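Long-range contact in molybdopterin adenylyltransferase (Pyrococcus furiosus, PDB 4LHB), which catalyses the ATP-dependent adenylylation of molybdopterin, releasing diphosphate, a step in the biosynthesis of the molybdenum cofactor and, in this organism, its tungsten counterpart: residues C[73-79]-C[105-111]. Numbering follows the deposited sequence.
Sequences DDKIEVL and DITIESI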
ATOM      1  N   ASP C  73       4.242 -25.394  -1.332  1.00 36.55           N
ATOM      2  CA  ASP C  73       4.518 -23.978  -1.105  1.00 35.34           C
ATOM      3  C   ASP C  73       4.032 -23.222  -2.314  1.00 33.71           C
ATOM      4  O   ASP C  73       4.805 -22.769  -3.120  1.00 38.08           O
ATOM      5  CB  ASP C  73       6.016 -23.742  -0.798  1.00 38.16           C
ATOM      6  CG  ASP C  73       6.273 -22.556   0.226  1.00 50.88           C
ATOM      7  OD1 ASP C  73       7.390 -22.582   0.787  1.00 62.95           O
ATOM      8  OD2 ASP C  73       5.426 -21.598   0.496  1.00 46.42           O
ATOM      9  N   ASP C  74       2.717 -23.086  -2.425  1.00 35.90           N
ATOM     10  CA  ASP C  74       2.033 -22.614  -3.630  1.00 32.97           C
ATOM     11  C   ASP C  74       0.795 -21.754  -3.232  1.00 33.77           C
ATOM     12  O   ASP C  74      -0.142 -22.234  -2.603  1.00 31.12           O
ATOM     13  CB  ASP C  74       1.586 -23.836  -4.435  1.00 35.55           C
ATOM     14  CG  ASP C  74       0.795 -23.473  -5.719  1.00 36.55           C
ATOM     15  OD1 ASP C  74      -0.373 -23.084  -5.645  1.00 36.30           O
ATOM     16  OD2 ASP C  74       1.339 -23.613  -6.820  1.00 39.09           O
ATOM     17  N   LYS C  75       0.781 -20.495  -3.642  1.00 31.47           N
ATOM     18  CA  LYS C  75      -0.279 -19.588  -3.247  1.00 29.37           C
ATOM     19  C   LYS C  75      -1.679 -20.096  -3.405  1.00 28.05           C
ATOM     20  O   LYS C  75      -2.500 -19.853  -2.555  1.00 26.88           O
ATOM     21  CB  LYS C  75      -0.158 -18.269  -3.999  1.00 27.69           C
ATOM     22  CG  LYS C  75      -1.333 -17.320  -3.870  1.00 27.06           C
ATOM     23  CD  LYS C  75      -0.812 -15.944  -4.254  1.00 28.92           C
ATOM     24  CE  LYS C  75      -1.846 -14.834  -4.322  1.00 29.15           C
ATOM     25  NZ  LYS C  75      -1.278 -13.692  -5.078  1.00 27.78           N
ATOM     26  N   ILE C  76      -1.980 -20.714  -4.536  1.00 28.89           N
ATOM     27  CA  ILE C  76      -3.351 -21.089  -4.817  1.00 27.29           C
ATOM     28  C   ILE C  76      -3.725 -22.270  -3.945  1.00 28.23           C
ATOM     29  O   ILE C  76      -4.855 -22.324  -3.475  1.00 28.08           O
ATOM     30  CB  ILE C  76      -3.541 -21.465  -6.270  1.00 26.62           C
ATOM     31  CG1 ILE C  76      -3.621 -20.209  -7.124  1.00 26.02           C
ATOM     32  CG2 ILE C  76      -4.811 -22.299  -6.481  1.00 26.92           C
ATOM     33  CD1 ILE C  76      -3.676 -20.515  -8.615  1.00 23.90           C
ATOM     34  N   GLU C  77      -2.808 -23.223  -3.756  1.00 27.03           N
ATOM     35  CA  GLU C  77      -3.080 -24.366  -2.878  1.00 29.17           C
ATOM     36  C   GLU C  77      -3.302 -23.948  -1.418  1.00 31.02           C
ATOM     37  O   GLU C  77      -4.260 -24.418  -0.771  1.00 27.06           O
ATOM     38  CB  GLU C  77      -1.997 -25.458  -2.959  1.00 30.48           C
ATOM     39  CG  GLU C  77      -1.987 -26.225  -4.295  1.00 33.23           C
ATOM     40  CD  GLU C  77      -3.336 -26.896  -4.585  1.00 34.70           C
ATOM     41  OE1 GLU C  77      -3.873 -27.618  -3.725  1.00 38.36           O
ATOM     42  OE2 GLU C  77      -3.887 -26.696  -5.667  1.00 38.82           O
ATOM     43  N   VAL C  78      -2.427 -23.054  -0.931  1.00 29.73           N
ATOM     44  CA  VAL C  78      -2.541 -22.508   0.408  1.00 26.79           C
ATOM     45  C   VAL C  78      -3.871 -21.802   0.630  1.00 28.71           C
ATOM     46  O   VAL C  78      -4.570 -22.061   1.626  1.00 28.65           O
ATOM     47  CB  VAL C  78      -1.443 -21.516   0.701  1.00 25.34           C
ATOM     48  CG1 VAL C  78      -1.819 -20.719   1.952  1.00 24.25           C
ATOM     49  CG2 VAL C  78      -0.096 -22.237   0.810  1.00 21.48           C
ATOM     50  N   LEU C  79      -4.244 -20.936  -0.301  1.00 29.41           N
ATOM     51  CA  LEU C  79      -5.559 -20.288  -0.246  1.00 28.40           C
ATOM     52  C   LEU C  79      -6.724 -21.259  -0.344  1.00 30.40           C
ATOM     53  O   LEU C  79      -7.710 -21.091   0.350  1.00 31.04           O
ATOM     54  CB  LEU C  79      -5.679 -19.201  -1.273  1.00 26.79           C
ATOM     55  CG  LEU C  79      -5.338 -17.781  -0.757  1.00 29.85           C
ATOM     56  CD1 LEU C  79      -4.750 -17.668   0.635  1.00 29.12           C
ATOM     57  CD2 LEU C  79      -4.506 -16.989  -1.751  1.00 30.16           C
ATOM     58  N   ASP C 105       8.763 -19.313  -0.620  1.00 40.15           N
ATOM     59  CA  ASP C 105       7.930 -18.944   0.533  1.00 36.15           C
ATOM     60  C   ASP C 105       6.888 -17.897   0.234  1.00 30.77           C
ATOM     61  O   ASP C 105       7.219 -16.755   0.142  1.00 32.33           O
ATOM     62  CB  ASP C 105       8.829 -18.384   1.651  1.00 38.93           C
ATOM     63  CG  ASP C 105       9.735 -19.432   2.249  1.00 37.36           C
ATOM     64  OD1 ASP C 105       9.260 -20.554   2.456  1.00 40.99           O
ATOM     65  OD2 ASP C 105      10.908 -19.149   2.505  1.00 38.12           O
ATOM     66  N   ILE C 106       5.622 -18.272   0.153  1.00 29.41           N
ATOM     67  CA  ILE C 106       4.563 -17.332  -0.206  1.00 29.11           C
ATOM     68  C   ILE C 106       3.424 -17.217   0.815  1.00 28.13           C
ATOM     69  O   ILE C 106       2.433 -16.509   0.545  1.00 27.29           O
ATOM     70  CB  ILE C 106       3.957 -17.690  -1.580  1.00 30.33           C
ATOM     71  CG1 ILE C 106       3.458 -19.155  -1.631  1.00 33.14           C
ATOM     72  CG2 ILE C 106       5.013 -17.484  -2.633  1.00 29.30           C
ATOM     73  CD1 ILE C 106       2.490 -19.599  -0.526  1.00 31.15           C
ATOM     74  N   THR C 107       3.584 -17.857   1.987  1.00 28.21           N
ATOM     75  CA  THR C 107       2.492 -17.994   2.967  1.00 27.45           C
ATOM     76  C   THR C 107       2.000 -16.667   3.487  1.00 26.56           C
ATOM     77  O   THR C 107       0.801 -16.390   3.365  1.00 29.79           O
ATOM     78  CB  THR C 107       2.852 -18.910   4.174  1.00 28.67           C
ATOM     79  OG1 THR C 107       3.255 -20.203   3.709  1.00 28.77           O
ATOM     80  CG2 THR C 107       1.634 -19.092   5.081  1.00 24.48           C
ATOM     81  N   ILE C 108       2.896 -15.854   4.049  1.00 25.43           N
ATOM     82  CA  ILE C 108       2.529 -14.532   4.526  1.00 28.05           C
ATOM     83  C   ILE C 108       2.003 -13.607   3.375  1.00 29.71           C
ATOM     84  O   ILE C 108       0.959 -12.951   3.489  1.00 27.41           O
ATOM     85  CB  ILE C 108       3.703 -13.884   5.321  1.00 28.47           C
ATOM     86  CG1 ILE C 108       3.985 -14.769   6.552  1.00 30.16           C
ATOM     87  CG2 ILE C 108       3.389 -12.427   5.747  1.00 24.70           C
ATOM     88  CD1 ILE C 108       5.035 -14.228   7.496  1.00 30.87           C
ATOM     89  N   GLU C 109       2.720 -13.588   2.265  1.00 31.54           N
ATOM     90  CA  GLU C 109       2.293 -12.800   1.094  1.00 33.20           C
ATOM     91  C   GLU C 109       0.898 -13.251   0.598  1.00 32.18           C
ATOM     92  O   GLU C 109       0.102 -12.433   0.184  1.00 29.34           O
ATOM     93  CB  GLU C 109       3.329 -12.910  -0.029  1.00 32.19           C
ATOM     94  CG  GLU C 109       4.669 -12.291   0.318  1.00 32.98           C
ATOM     95  CD  GLU C 109       5.607 -13.194   1.134  1.00 39.94           C
ATOM     96  OE1 GLU C 109       5.298 -14.412   1.436  1.00 41.40           O
ATOM     97  OE2 GLU C 109       6.677 -12.649   1.481  1.00 34.73           O
ATOM     98  N   SER C 110       0.568 -14.535   0.696  1.00 30.68           N
ATOM     99  CA  SER C 110      -0.739 -14.952   0.199  1.00 35.35           C
ATOM    100  C   SER C 110      -1.902 -14.552   1.151  1.00 36.25           C
ATOM    101  O   SER C 110      -2.960 -14.093   0.711  1.00 33.95           O
ATOM    102  CB  SER C 110      -0.732 -16.454  -0.111  1.00 36.36           C
ATOM    103  OG  SER C 110       0.479 -16.813  -0.765  1.00 35.55           O
ATOM    104  N   ILE C 111      -1.653 -14.681   2.453  1.00 37.31           N
ATOM    105  CA  ILE C 111      -2.676 -14.525   3.495  1.00 34.64           C
ATOM    106  C   ILE C 111      -2.809 -13.074   3.982  1.00 32.78           C
ATOM    107  O   ILE C 111      -3.886 -12.509   3.982  1.00 31.23           O
ATOM    108  CB  ILE C 111      -2.361 -15.486   4.687  1.00 32.10           C
ATOM    109  CG1 ILE C 111      -2.556 -16.923   4.223  1.00 32.79           C
ATOM    110  CG2 ILE C 111      -3.254 -15.228   5.887  1.00 27.24           C
ATOM    111  CD1 ILE C 111      -1.967 -17.938   5.195  1.00 33.14           C
TER
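The carboxylate of D73 bridges to the residues that lead into helix 107-111: its OD2 accepts a weak hydrogen bond from the backbone N-H of I106, N to OD2 3.3 Å but fairly straight (163° at the hydrogen). The other oxygen is less comfortably placed, since D73 OD1 lies 3.2 Å from D105 OD1, two acceptors with no bond between them, on carboxylate planes turned 51° apart. D105 turns its OD2 to the backbone N of T102, and its side chain lies near a bound sulfate. Were D73 replaced by an alanine, the N-H of I106 would probably lose this acceptor, and the end of the I106 side chain a neighbour. That isoleucine reaches across with CG1 set between its backbone N and carbonyl carbon, a first torsion that brings CG1 to 3.6 Å from the backbone N of K75; the first two torsions together put CD1 3.9 Å from V78 CG2. Both segments belong to the alpha/beta fold of the MoaB/Mog family, where the first turns of helices 75-87 and 107-111 meet beside the parallel strands 32-38 and 92-96; their short axes cross at -63°, 9.7 Å apart. Here K75 and S110 are the closest pair of CA atoms, 5.8 Å apart, with S110 pointing toward the facing helix. K75 CB, CG and CD lie alongside S110 OG, with CG anti to the backbone N and the extended chain carrying NZ on to a salt bridge with D116 of a second subunit. One turn further along helix 75-87, L79 CD2 approaches S110 CB at 4.1 Å, and L79 CD1 and V78 CG1 make looser apolar contacts with I111, whose side chain also touches V156 of strand 153-159.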